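Local structure of DUF4439 domain-containing protein (Mycobacterium tuberculosis, 2IB0) at residues N52-D57 and A138-R143; R63-D68 and R127-T132; V71-S74 and A80-A83; Q88-V93 and A100-R105. The protein is of unknown function but folds as a four-helix bundle and belongs to a domain family of the ferritin-like clan. All coordinates share one frame; numbering follows the deposited sequence.

Overall arrangement
The four long helices 18-46, 52-75, 96-120 and 124-150 form the bundle, and a long loop joins its second and third helices. Contacts 1 and 2 both pair helix 52-75 with the antiparallel helix 124-150, their centres 16 Å apart; the second subunit touches both. Contact 3 packs the end of helix 52-75 against the first part of the long loop, and Phe129 CD2 of contact 2 reaches Met72 SD at 3.8 Å. Contact 4 lays the last part of that loop on helix 96-120, its centre 25 Å from that of contact 3 and 14 Å from that of contact 1, which it touches. All four are structural packing of bundle and loop.

Contact 1: residues N52-D57 and A138-R143; sequences NFLVAD and AVMATR
With CG of Leu54 anti to the backbone N (chi1 -174°), the leucine carries its CD1 methyl toward Arg143, whose own CG stands anti to the carbonyl carbon and whose chain bends at chi3, turning the guanidinium back over that methyl. CD1 lies 3.4 Å from Arg143 CZ, above the centre of one guanidinium face, and the two side chains lie alongside, pointing opposite ways. The same methyl meets Met140: Leu54 CD1 and Met140 CE are 3.4 Å apart, a tight carbon pair reached through bends at chi2 and chi3 of the methionine. Asp57 OD2 comes in level with the guanidinium. It is 3.6 Å from Arg143 NH2 and equally far from NH1, a salt bridge without a hydrogen bond, and the carboxylate plane is turned 53° from the guanidinium. The carboxylate thus offers a loose charge pairing at the edge, which probably steadies the guanidinium only modestly, while the leucine methyl covers one face.

The two segments run antiparallel at 161°, their axes 11.7 Å apart, as neighbouring helices of the four-helix bundle. Leu54 also packs on Trp144 and Val147 of helix 124-150, whereas Met140 reaches Tyr40 of helix 18-46 and Glu107 of helix 96-120. On the dimer side, Arg143 packs against Arg146 of the second subunit.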
loop_
_atom_site.group_PDB
_atom_site.type_symbol
_atom_site.label_atom_id
_atom_site.label_comp_id
_atom_site.label_asym_id
_atom_site.label_seq_id
_atom_site.Cartn_x
_atom_site.Cartn_y
_atom_site.Cartn_z
ATOM N N ASN A 52 -17.243 -14.064 1.587
ATOM C CA ASN A 52 -17.849 -13.108 2.498
ATOM C C ASN A 52 -17.122 -12.653 3.720
ATOM O O ASN A 52 -17.417 -11.584 4.221
ATOM C CB ASN A 52 -19.422 -12.954 2.610
ATOM C CG ASN A 52 -20.254 -13.999 1.855
ATOM O OD1 ASN A 52 -20.560 -13.837 0.631
ATOM N ND2 ASN A 52 -20.763 -14.985 2.611
ATOM N N PHE A 53 -16.108 -13.406 4.126
ATOM C CA PHE A 53 -15.088 -12.924 5.061
ATOM C C PHE A 53 -14.392 -11.678 4.502
ATOM O O PHE A 53 -14.175 -10.734 5.225
ATOM C CB PHE A 53 -14.026 -13.996 5.338
ATOM C CG PHE A 53 -14.428 -15.035 6.387
ATOM C CD1 PHE A 53 -15.157 -14.666 7.545
ATOM C CD2 PHE A 53 -14.036 -16.388 6.236
ATOM C CE1 PHE A 53 -15.528 -15.634 8.515
ATOM C CE2 PHE A 53 -14.384 -17.362 7.203
ATOM C CZ PHE A 53 -15.135 -16.983 8.344
ATOM N N LEU A 54 -14.052 -11.706 3.208
ATOM C CA LEU A 54 -13.385 -10.604 2.508
ATOM C C LEU A 54 -14.296 -9.370 2.387
ATOM O O LEU A 54 -13.893 -8.233 2.691
ATOM C CB LEU A 54 -12.866 -11.097 1.149
ATOM C CG LEU A 54 -11.983 -10.245 0.197
ATOM C CD1 LEU A 54 -10.802 -9.631 0.931
ATOM C CD2 LEU A 54 -11.487 -11.008 -1.089
ATOM N N VAL A 55 -15.535 -9.594 1.968
ATOM C CA VAL A 55 -16.496 -8.521 1.835
ATOM C C VAL A 55 -16.712 -7.859 3.184
ATOM O O VAL A 55 -16.619 -6.635 3.267
ATOM C CB VAL A 55 -17.868 -9.002 1.286
ATOM C CG1 VAL A 55 -18.920 -7.849 1.357
ATOM C CG2 VAL A 55 -17.731 -9.534 -0.164
ATOM N N ALA A 56 -17.006 -8.638 4.229
ATOM C CA ALA A 56 -17.203 -8.068 5.569
ATOM C C ALA A 56 -16.007 -7.221 6.019
ATOM O O ALA A 56 -16.188 -6.099 6.530
ATOM C CB ALA A 56 -17.482 -9.164 6.614
ATOM N N ASP A 57 -14.799 -7.788 5.874
ATOM C CA ASP A 57 -13.539 -7.109 6.162
ATOM C C ASP A 57 -13.438 -5.779 5.424
ATOM O O ASP A 57 -13.131 -4.773 6.016
ATOM C CB ASP A 57 -12.353 -7.968 5.666
ATOM C CG ASP A 57 -11.901 -9.027 6.653
ATOM O OD1 ASP A 57 -12.431 -9.088 7.796
ATOM O OD2 ASP A 57 -10.974 -9.807 6.258
ATOM N N ALA A 138 -4.610 -0.738 -1.530
ATOM C CA ALA A 138 -3.681 -1.612 -2.283
ATOM C C ALA A 138 -3.641 -3.074 -1.843
ATOM O O ALA A 138 -3.562 -3.957 -2.673
ATOM C CB ALA A 138 -2.306 -1.058 -2.197
ATOM N N VAL A 139 -3.598 -3.333 -0.542
ATOM C CA VAL A 139 -3.641 -4.699 -0.025
ATOM C C VAL A 139 -5.035 -5.292 -0.367
ATOM O O VAL A 139 -5.139 -6.434 -0.869
ATOM C CB VAL A 139 -3.315 -4.711 1.469
ATOM C CG1 VAL A 139 -3.738 -6.018 2.109
ATOM C CG2 VAL A 139 -1.764 -4.432 1.695
ATOM N N MET A 140 -6.104 -4.509 -0.202
ATOM C CA MET A 140 -7.447 -5.012 -0.586
ATOM C C MET A 140 -7.558 -5.425 -2.055
ATOM O O MET A 140 -8.132 -6.489 -2.358
ATOM C CB MET A 140 -8.575 -4.029 -0.245
ATOM C CG MET A 140 -9.143 -4.123 1.188
ATOM S SD MET A 140 -9.737 -5.761 1.769
ATOM C CE MET A 140 -10.374 -6.337 0.336
ATOM N N ALA A 141 -7.066 -4.575 -2.961
ATOM C CA ALA A 141 -6.996 -4.878 -4.405
ATOM C C ALA A 141 -6.209 -6.160 -4.687
ATOM O O ALA A 141 -6.641 -6.976 -5.524
ATOM C CB ALA A 141 -6.414 -3.661 -5.235
ATOM N N THR A 142 -5.057 -6.360 -4.026
ATOM C CA THR A 142 -4.299 -7.565 -4.307
ATOM C C THR A 142 -5.093 -8.801 -3.833
ATOM O O THR A 142 -5.030 -9.854 -4.451
ATOM C CB THR A 142 -2.877 -7.607 -3.629
ATOM O OG1 THR A 142 -3.043 -7.785 -2.223
ATOM C CG2 THR A 142 -2.112 -6.348 -3.858
ATOM N N ARG A 143 -5.781 -8.692 -2.697
ATOM C CA ARG A 143 -6.628 -9.790 -2.211
ATOM C C ARG A 143 -7.783 -10.166 -3.181
ATOM O O ARG A 143 -8.077 -11.328 -3.364
ATOM C CB ARG A 143 -7.209 -9.442 -0.831
ATOM C CG ARG A 143 -6.130 -9.333 0.180
ATOM C CD ARG A 143 -6.599 -8.966 1.614
ATOM N NE ARG A 143 -7.408 -10.052 2.172
ATOM C CZ ARG A 143 -8.281 -9.945 3.184
ATOM N NH1 ARG A 143 -8.511 -8.773 3.809
ATOM N NH2 ARG A 143 -8.953 -11.034 3.572
#

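Contact 2: residues R63-D68 and R127-T132; sequences RHRRDD and RVFAST
Within the four-helix bundle, helices 52-75 and 124-150 meet again where the Phe129 ring of the latter points at the Arg65 carbonyl and the side chains of Arg65 and Asp68. The closest alpha carbons, those of Arg65 and Phe129, are 9.3 Å apart, a gap that the aromatic ring bridges. A chi1 of 175° points the ring away from its own backbone nitrogen and extends it across the interface with its CE1 and CZ corner leading.

Asp68 receives that corner with both its aliphatic and its acidic part. Its CB lies 3.6 Å from Phe129 CE1 and nearly as close to CZ. Asp68 OD2 sits at the ring edge, in its plane, although the carboxylate as a whole is turned 59° from the ring; an acid oxygen so placed faces the weakly positive rim of C-H groups, which is probably a mildly favourable electrostatic arrangement. Arg65 borders the same edge through its carbonyl oxygen and through the aliphatic start of its side chain, CG being 4.1 Å from Phe129 CZ. Its guanidinium, perpendicular to the ring, is committed elsewhere: it forms salt bridges with Glu33 of helix 18-46 and Glu136 of helix 124-150, thereby tying three helices of the bundle together.

Val69 of helix 52-75 also packs on Phe129, and farther round helix 124-150 Arg127 NE donates a hydrogen bond to Val118 O of the second subunit. At the acidic end of the contact, Asp68 OD2 stands 3.6 Å from Phe129 CE1.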
loop_
_atom_site.group_PDB
_atom_site.type_symbol
_atom_site.label_atom_id
_atom_site.label_comp_id
_atom_site.label_asym_id
_atom_site.label_seq_id
_atom_site.Cartn_x
_atom_site.Cartn_y
_atom_site.Cartn_z
ATOM N N ARG A 63 -16.036 1.593 6.181
ATOM C CA ARG A 63 -16.975 2.337 7.022
ATOM C C ARG A 63 -16.231 3.087 8.109
ATOM O O ARG A 63 -16.517 4.260 8.350
ATOM C CB ARG A 63 -18.071 1.447 7.615
ATOM C CG ARG A 63 -19.106 1.032 6.620
ATOM C CD ARG A 63 -19.913 -0.091 7.147
ATOM N NE ARG A 63 -21.069 -0.264 6.290
ATOM C CZ ARG A 63 -21.707 -1.412 6.076
ATOM N NH1 ARG A 63 -21.279 -2.529 6.660
ATOM N NH2 ARG A 63 -22.775 -1.432 5.264
ATOM N N HIS A 64 -15.225 2.420 8.692
ATOM C CA HIS A 64 -14.410 3.000 9.744
ATOM C C HIS A 64 -13.576 4.171 9.197
ATOM O O HIS A 64 -13.537 5.230 9.801
ATOM C CB HIS A 64 -13.508 1.923 10.399
ATOM C CG HIS A 64 -12.748 2.413 11.599
ATOM N ND1 HIS A 64 -11.509 3.024 11.508
ATOM C CD2 HIS A 64 -13.046 2.384 12.923
ATOM C CE1 HIS A 64 -11.084 3.359 12.715
ATOM N NE2 HIS A 64 -11.995 2.978 13.594
ATOM N N ARG A 65 -12.901 3.970 8.060
ATOM C CA ARG A 65 -12.156 5.031 7.404
ATOM C C ARG A 65 -13.039 6.254 7.107
ATOM O O ARG A 65 -12.653 7.378 7.398
ATOM C CB ARG A 65 -11.576 4.509 6.101
ATOM C CG ARG A 65 -10.591 5.449 5.470
ATOM C CD ARG A 65 -10.141 4.890 4.152
ATOM N NE ARG A 65 -9.367 3.675 4.311
ATOM C CZ ARG A 65 -9.301 2.704 3.407
ATOM N NH1 ARG A 65 -9.993 2.803 2.275
ATOM N NH2 ARG A 65 -8.549 1.622 3.631
ATOM N N ARG A 66 -14.202 6.018 6.505
ATOM C CA ARG A 66 -15.216 7.069 6.216
ATOM C C ARG A 66 -15.578 7.898 7.455
ATOM O O ARG A 66 -15.520 9.134 7.427
ATOM C CB ARG A 66 -16.476 6.452 5.619
ATOM C CG ARG A 66 -17.757 7.429 5.642
ATOM C CD ARG A 66 -19.054 6.629 5.487
ATOM N NE ARG A 66 -19.418 5.823 6.662
ATOM C CZ ARG A 66 -20.364 4.874 6.670
ATOM N NH1 ARG A 66 -21.058 4.580 5.579
ATOM N NH2 ARG A 66 -20.629 4.213 7.781
ATOM N N ASP A 67 -15.950 7.224 8.542
ATOM C CA ASP A 67 -16.241 7.906 9.812
ATOM C C ASP A 67 -15.052 8.695 10.313
ATOM O O ASP A 67 -15.201 9.827 10.755
ATOM C CB ASP A 67 -16.705 6.901 10.864
ATOM C CG ASP A 67 -17.988 6.146 10.452
ATOM O OD1 ASP A 67 -18.672 6.525 9.460
ATOM O OD2 ASP A 67 -18.311 5.147 11.125
ATOM N N ASP A 68 -13.854 8.110 10.248
ATOM C CA ASP A 68 -12.616 8.824 10.584
ATOM C C ASP A 68 -12.372 10.147 9.810
ATOM O O ASP A 68 -11.944 11.149 10.396
ATOM C CB ASP A 68 -11.412 7.900 10.384
ATOM C CG ASP A 68 -11.088 7.039 11.610
ATOM O OD1 ASP A 68 -11.752 7.148 12.641
ATOM O OD2 ASP A 68 -10.139 6.225 11.543
ATOM N N ARG A 127 -0.984 12.945 6.574
ATOM C CA ARG A 127 -0.263 12.119 5.604
ATOM C C ARG A 127 -0.080 10.677 6.052
ATOM O O ARG A 127 -0.151 9.769 5.218
ATOM C CB ARG A 127 1.120 12.673 5.278
ATOM C CG ARG A 127 1.107 13.990 4.591
ATOM C CD ARG A 127 2.503 14.261 4.071
ATOM N NE ARG A 127 3.556 14.272 5.083
ATOM C CZ ARG A 127 3.829 15.313 5.868
ATOM N NH1 ARG A 127 3.093 16.432 5.785
ATOM N NH2 ARG A 127 4.840 15.239 6.738
ATOM N N VAL A 128 0.206 10.453 7.334
ATOM C CA VAL A 128 0.279 9.084 7.822
ATOM C C VAL A 128 -1.064 8.371 7.672
ATOM O O VAL A 128 -1.076 7.224 7.258
ATOM C CB VAL A 128 0.884 8.946 9.255
ATOM C CG1 VAL A 128 0.642 7.549 9.851
ATOM C CG2 VAL A 128 2.386 9.229 9.223
ATOM N N PHE A 129 -2.175 9.049 7.963
ATOM C CA PHE A 129 -3.515 8.460 7.865
ATOM C C PHE A 129 -3.834 8.097 6.412
ATOM O O PHE A 129 -4.380 7.002 6.121
ATOM C CB PHE A 129 -4.560 9.420 8.436
ATOM C CG PHE A 129 -6.001 8.942 8.267
ATOM C CD1 PHE A 129 -6.657 8.294 9.310
ATOM C CD2 PHE A 129 -6.690 9.130 7.068
ATOM C CE1 PHE A 129 -7.982 7.859 9.169
ATOM C CE2 PHE A 129 -8.013 8.678 6.916
ATOM C CZ PHE A 129 -8.654 8.049 7.975
ATOM N N ALA A 130 -3.473 9.015 5.503
ATOM C CA ALA A 130 -3.760 8.850 4.089
ATOM C C ALA A 130 -2.901 7.692 3.545
ATOM O O ALA A 130 -3.383 6.908 2.763
ATOM C CB ALA A 130 -3.479 10.144 3.318
ATOM N N SER A 131 -1.628 7.608 3.967
ATOM C CA SER A 131 -0.790 6.530 3.525
ATOM C C SER A 131 -1.237 5.175 4.041
ATOM O O SER A 131 -1.111 4.193 3.322
ATOM C CB SER A 131 0.699 6.775 3.796
ATOM O OG SER A 131 1.075 6.399 5.115
ATOM N N THR A 132 -1.724 5.097 5.267
ATOM C CA THR A 132 -2.364 3.888 5.784
ATOM C C THR A 132 -3.607 3.460 4.947
ATOM O O THR A 132 -3.724 2.265 4.529
ATOM C CB THR A 132 -2.720 4.091 7.257
ATOM O OG1 THR A 132 -1.493 4.269 7.980
ATOM C CG2 THR A 132 -3.467 2.891 7.823
#

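Contact 3: residues V71-S74 and A80-A83; sequences VMLS and APIA
Apolar packing is the whole of this contact, and it gathers on one methyl group. Leu73 CD1 lies 4.0 Å from Ala80 CB and about as far from Ala80 CA, so the methyl lies against the CA-CB bond of Ala80. The second partner is the proline that follows: Leu73 CD1 comes within 4.1 Å of Pro81 CD, the ring carbon bonded to the proline nitrogen. A single leucine branch therefore spans the junction between two consecutive loop residues. The leucine's chi1 of -66° turns the branch away from its own carbonyl and directs it toward the returning chain. These spacings are those of ordinary van der Waals contact.

The hydrogen bond between Ser74 OG and Ile70 O is internal to helix 52-75 and plays no part in the contact.

The contact marks where the chain, having left helix 52-75, doubles back and passes beside the helix end in an extended course that includes no regular strand. Leu30 of helix 18-46 touches Leu73, Ala80 and Pro81 alike, and Leu26 adds to the packing on Leu73. Helix 52-75, helix 18-46 and the loop thus share one hydrophobic patch, while neighbouring Met72 packs against Asp126 of helix 124-150.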
loop_
_atom_site.group_PDB
_atom_site.type_symbol
_atom_site.label_atom_id
_atom_site.label_comp_id
_atom_site.label_asym_id
_atom_site.label_seq_id
_atom_site.Cartn_x
_atom_site.Cartn_y
_atom_site.Cartn_z
ATOM N N VAL A 71 -14.748 12.969 10.872
ATOM C CA VAL A 71 -14.188 13.641 12.038
ATOM C C VAL A 71 -13.078 14.628 11.613
ATOM O O VAL A 71 -13.085 15.781 12.026
ATOM C CB VAL A 71 -13.687 12.595 13.098
ATOM C CG1 VAL A 71 -12.833 13.250 14.200
ATOM C CG2 VAL A 71 -14.875 11.840 13.704
ATOM N N MET A 72 -12.148 14.179 10.769
ATOM C CA MET A 72 -11.016 15.018 10.300
ATOM C C MET A 72 -11.490 16.308 9.639
ATOM O O MET A 72 -10.984 17.394 9.952
ATOM C CB MET A 72 -10.133 14.264 9.308
ATOM C CG MET A 72 -9.218 13.219 9.913
ATOM S SD MET A 72 -8.585 12.023 8.710
ATOM C CE MET A 72 -7.191 12.911 8.020
ATOM N N LEU A 73 -12.455 16.194 8.732
ATOM C CA LEU A 73 -12.992 17.367 8.038
ATOM C C LEU A 73 -13.628 18.349 9.032
ATOM O O LEU A 73 -13.457 19.562 8.875
ATOM C CB LEU A 73 -13.954 16.976 6.899
ATOM C CG LEU A 73 -13.277 16.229 5.717
ATOM C CD1 LEU A 73 -14.313 15.579 4.792
ATOM C CD2 LEU A 73 -12.358 17.147 4.894
ATOM N N SER A 74 -14.310 17.828 10.065
ATOM C CA SER A 74 -14.836 18.669 11.156
ATOM C C SER A 74 -13.755 19.419 11.945
ATOM O O SER A 74 -13.892 20.627 12.235
ATOM C CB SER A 74 -15.734 17.861 12.099
ATOM O OG SER A 74 -16.834 17.331 11.376
ATOM N N ALA A 80 -18.464 17.725 6.089
ATOM C CA ALA A 80 -18.228 16.613 5.165
ATOM C C ALA A 80 -19.263 16.509 4.023
ATOM O O ALA A 80 -20.471 16.725 4.250
ATOM C CB ALA A 80 -18.164 15.310 5.955
ATOM N N PRO A 81 -18.789 16.205 2.785
ATOM C CA PRO A 81 -19.706 15.638 1.790
ATOM C C PRO A 81 -20.434 14.416 2.375
ATOM O O PRO A 81 -19.794 13.530 2.972
ATOM C CB PRO A 81 -18.774 15.209 0.626
ATOM C CG PRO A 81 -17.363 15.289 1.165
ATOM C CD PRO A 81 -17.432 16.377 2.225
ATOM N N ILE A 82 -21.759 14.402 2.245
ATOM C CA ILE A 82 -22.564 13.239 2.637
ATOM C C ILE A 82 -22.751 12.308 1.423
ATOM O O ILE A 82 -22.509 12.719 0.280
ATOM C CB ILE A 82 -23.925 13.655 3.270
ATOM C CG1 ILE A 82 -24.858 14.287 2.224
ATOM C CG2 ILE A 82 -23.684 14.589 4.479
ATOM C CD1 ILE A 82 -26.339 14.140 2.533
ATOM N N ALA A 83 -23.157 11.062 1.654
ATOM C CA ALA A 83 -23.310 10.130 0.535
ATOM C C ALA A 83 -24.488 10.535 -0.385
ATOM O O ALA A 83 -25.473 11.138 0.068
ATOM C CB ALA A 83 -23.473 8.700 1.043
#

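Contact 4: residues Q88-V93 and A100-R105; sequences QLPMQV and ARLAVR
One face of the Arg105 guanidinium is covered by Pro90, whose CB lies 3.6 Å above the plane, offset toward the rim on the NH1 side. The aliphatic part of the arginine runs along the proline as well, CG of Arg105 standing 3.7 Å from Pro90 CB. Bends at chi2 and chi3 (70° and 105°) fold the arginine back over the ring in this way. The second guanidinium, that of Arg101, is approached obliquely by Met91 CE, but the closer contact is with the root of the side chain, where Met91 CE and Arg101 CB are 3.7 Å apart. Its charged end forms a salt bridge with Asp98, a turn earlier on the same helix.

Between the two arginines, Leu102 is the hydrophobic centre. CD1 of Leu102 meets Pro90 CG at 3.7 Å, and Met91 CG also packs on it. The other methyl, CD2, is met by Leu89 CD1 at 3.9 Å and by Val93 CG1 at 4.0 Å, both side chains crossing the leucine at about a right angle. Met91 SD passes over the leucine backbone, 3.7 Å from Leu102 N.

In this way the last part of the loop following helix 52-75 packs against helix 96-120 where that helix adjoins helix 18-46. Leu89 reaches Tyr38 of helix 18-46, Val93 reaches Ile42 and Leu46, and Leu102 touches Val43 there, while Ala103 and Val104 turn to Trp144 of helix 124-150.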
loop_
_atom_site.group_PDB
_atom_site.type_symbol
_atom_site.label_atom_id
_atom_site.label_comp_id
_atom_site.label_asym_id
_atom_site.label_seq_id
_atom_site.Cartn_x
_atom_site.Cartn_y
_atom_site.Cartn_z
ATOM N N GLN A 88 -23.441 5.867 -9.897
ATOM C CA GLN A 88 -23.200 5.115 -11.082
ATOM C C GLN A 88 -21.924 4.306 -10.707
ATOM O O GLN A 88 -20.884 4.900 -10.413
ATOM C CB GLN A 88 -22.971 6.115 -12.207
ATOM C CG GLN A 88 -22.449 5.558 -13.485
ATOM C CD GLN A 88 -23.439 4.664 -14.163
ATOM O OE1 GLN A 88 -23.072 3.602 -14.650
ATOM N NE2 GLN A 88 -24.709 5.076 -14.204
ATOM N N LEU A 89 -22.027 2.974 -10.646
ATOM C CA LEU A 89 -20.859 2.110 -10.445
ATOM C C LEU A 89 -19.802 2.340 -11.548
ATOM O O LEU A 89 -20.153 2.647 -12.710
ATOM C CB LEU A 89 -21.248 0.615 -10.418
ATOM C CG LEU A 89 -22.145 0.021 -9.330
ATOM C CD1 LEU A 89 -22.357 -1.481 -9.578
ATOM C CD2 LEU A 89 -21.590 0.279 -7.970
ATOM N N PRO A 90 -18.514 2.139 -11.203
ATOM C CA PRO A 90 -17.422 2.283 -12.184
ATOM C C PRO A 90 -17.478 1.296 -13.376
ATOM O O PRO A 90 -16.858 1.536 -14.429
ATOM C CB PRO A 90 -16.154 2.104 -11.340
ATOM C CG PRO A 90 -16.562 1.458 -10.072
ATOM C CD PRO A 90 -18.026 1.772 -9.860
ATOM N N MET A 91 -18.251 0.212 -13.231
ATOM C CA MET A 91 -18.440 -0.750 -14.311
ATOM C C MET A 91 -19.790 -1.433 -14.172
ATOM O O MET A 91 -20.368 -1.457 -13.081
ATOM C CB MET A 91 -17.332 -1.812 -14.302
ATOM C CG MET A 91 -17.395 -2.789 -13.127
ATOM S SD MET A 91 -15.970 -3.890 -13.057
ATOM C CE MET A 91 -16.570 -5.341 -13.910
ATOM N N GLN A 92 -20.253 -1.991 -15.284
ATOM C CA GLN A 92 -21.405 -2.875 -15.308
ATOM C C GLN A 92 -21.090 -4.249 -14.752
ATOM O O GLN A 92 -19.968 -4.793 -14.938
ATOM C CB GLN A 92 -21.928 -3.020 -16.735
ATOM C CG GLN A 92 -22.251 -1.684 -17.360
ATOM C CD GLN A 92 -23.367 -1.806 -18.293
ATOM O OE1 GLN A 92 -23.283 -2.558 -19.262
ATOM N NE2 GLN A 92 -24.472 -1.112 -18.002
ATOM N N VAL A 93 -22.077 -4.811 -14.068
ATOM C CA VAL A 93 -21.949 -6.122 -13.460
ATOM C C VAL A 93 -23.187 -6.952 -13.765
ATOM O O VAL A 93 -24.279 -6.407 -13.914
ATOM C CB VAL A 93 -21.671 -6.031 -11.917
ATOM C CG1 VAL A 93 -20.366 -5.224 -11.635
ATOM C CG2 VAL A 93 -22.826 -5.424 -11.149
ATOM N N ALA A 100 -15.906 -9.295 -8.084
ATOM C CA ALA A 100 -14.449 -9.255 -7.819
ATOM C C ALA A 100 -13.673 -8.198 -8.681
ATOM O O ALA A 100 -12.851 -7.460 -8.157
ATOM C CB ALA A 100 -13.860 -10.638 -7.970
ATOM N N ARG A 101 -13.966 -8.107 -9.982
ATOM C CA ARG A 101 -13.401 -7.045 -10.791
ATOM C C ARG A 101 -13.841 -5.661 -10.305
ATOM O O ARG A 101 -13.068 -4.706 -10.333
ATOM C CB ARG A 101 -13.799 -7.215 -12.263
ATOM C CG ARG A 101 -12.981 -8.279 -12.997
ATOM C CD ARG A 101 -13.257 -8.275 -14.557
ATOM N NE ARG A 101 -14.566 -8.873 -14.941
ATOM C CZ ARG A 101 -14.814 -10.195 -14.967
ATOM N NH1 ARG A 101 -13.869 -11.063 -14.575
ATOM N NH2 ARG A 101 -16.010 -10.657 -15.341
ATOM N N LEU A 102 -15.099 -5.546 -9.902
ATOM C CA LEU A 102 -15.614 -4.283 -9.388
ATOM C C LEU A 102 -14.840 -3.920 -8.133
ATOM O O LEU A 102 -14.484 -2.771 -7.952
ATOM C CB LEU A 102 -17.125 -4.402 -9.044
ATOM C CG LEU A 102 -17.832 -3.211 -8.375
ATOM C CD1 LEU A 102 -17.673 -1.946 -9.201
ATOM C CD2 LEU A 102 -19.322 -3.549 -8.157
ATOM N N ALA A 103 -14.680 -4.888 -7.248
ATOM C CA ALA A 103 -13.945 -4.673 -5.989
ATOM C C ALA A 103 -12.512 -4.193 -6.270
ATOM O O ALA A 103 -12.031 -3.271 -5.639
ATOM C CB ALA A 103 -13.907 -5.947 -5.156
ATOM N N VAL A 104 -11.838 -4.781 -7.244
ATOM C CA VAL A 104 -10.449 -4.347 -7.578
ATOM C C VAL A 104 -10.506 -2.886 -8.096
ATOM O O VAL A 104 -9.727 -2.017 -7.695
ATOM C CB VAL A 104 -9.815 -5.264 -8.669
ATOM C CG1 VAL A 104 -8.430 -4.712 -9.164
ATOM C CG2 VAL A 104 -9.723 -6.689 -8.167
ATOM N N ARG A 105 -11.418 -2.620 -9.014
ATOM C CA ARG A 105 -11.508 -1.277 -9.576
ATOM C C ARG A 105 -11.763 -0.236 -8.459
ATOM O O ARG A 105 -11.181 0.851 -8.474
ATOM C CB ARG A 105 -12.603 -1.209 -10.644
ATOM C CG ARG A 105 -13.034 0.224 -10.903
ATOM C CD ARG A 105 -11.949 1.064 -11.626
ATOM N NE ARG A 105 -12.360 1.214 -13.018
ATOM C CZ ARG A 105 -12.931 2.298 -13.527
ATOM N NH1 ARG A 105 -13.116 3.403 -12.796
ATOM N NH2 ARG A 105 -13.281 2.275 -14.795
#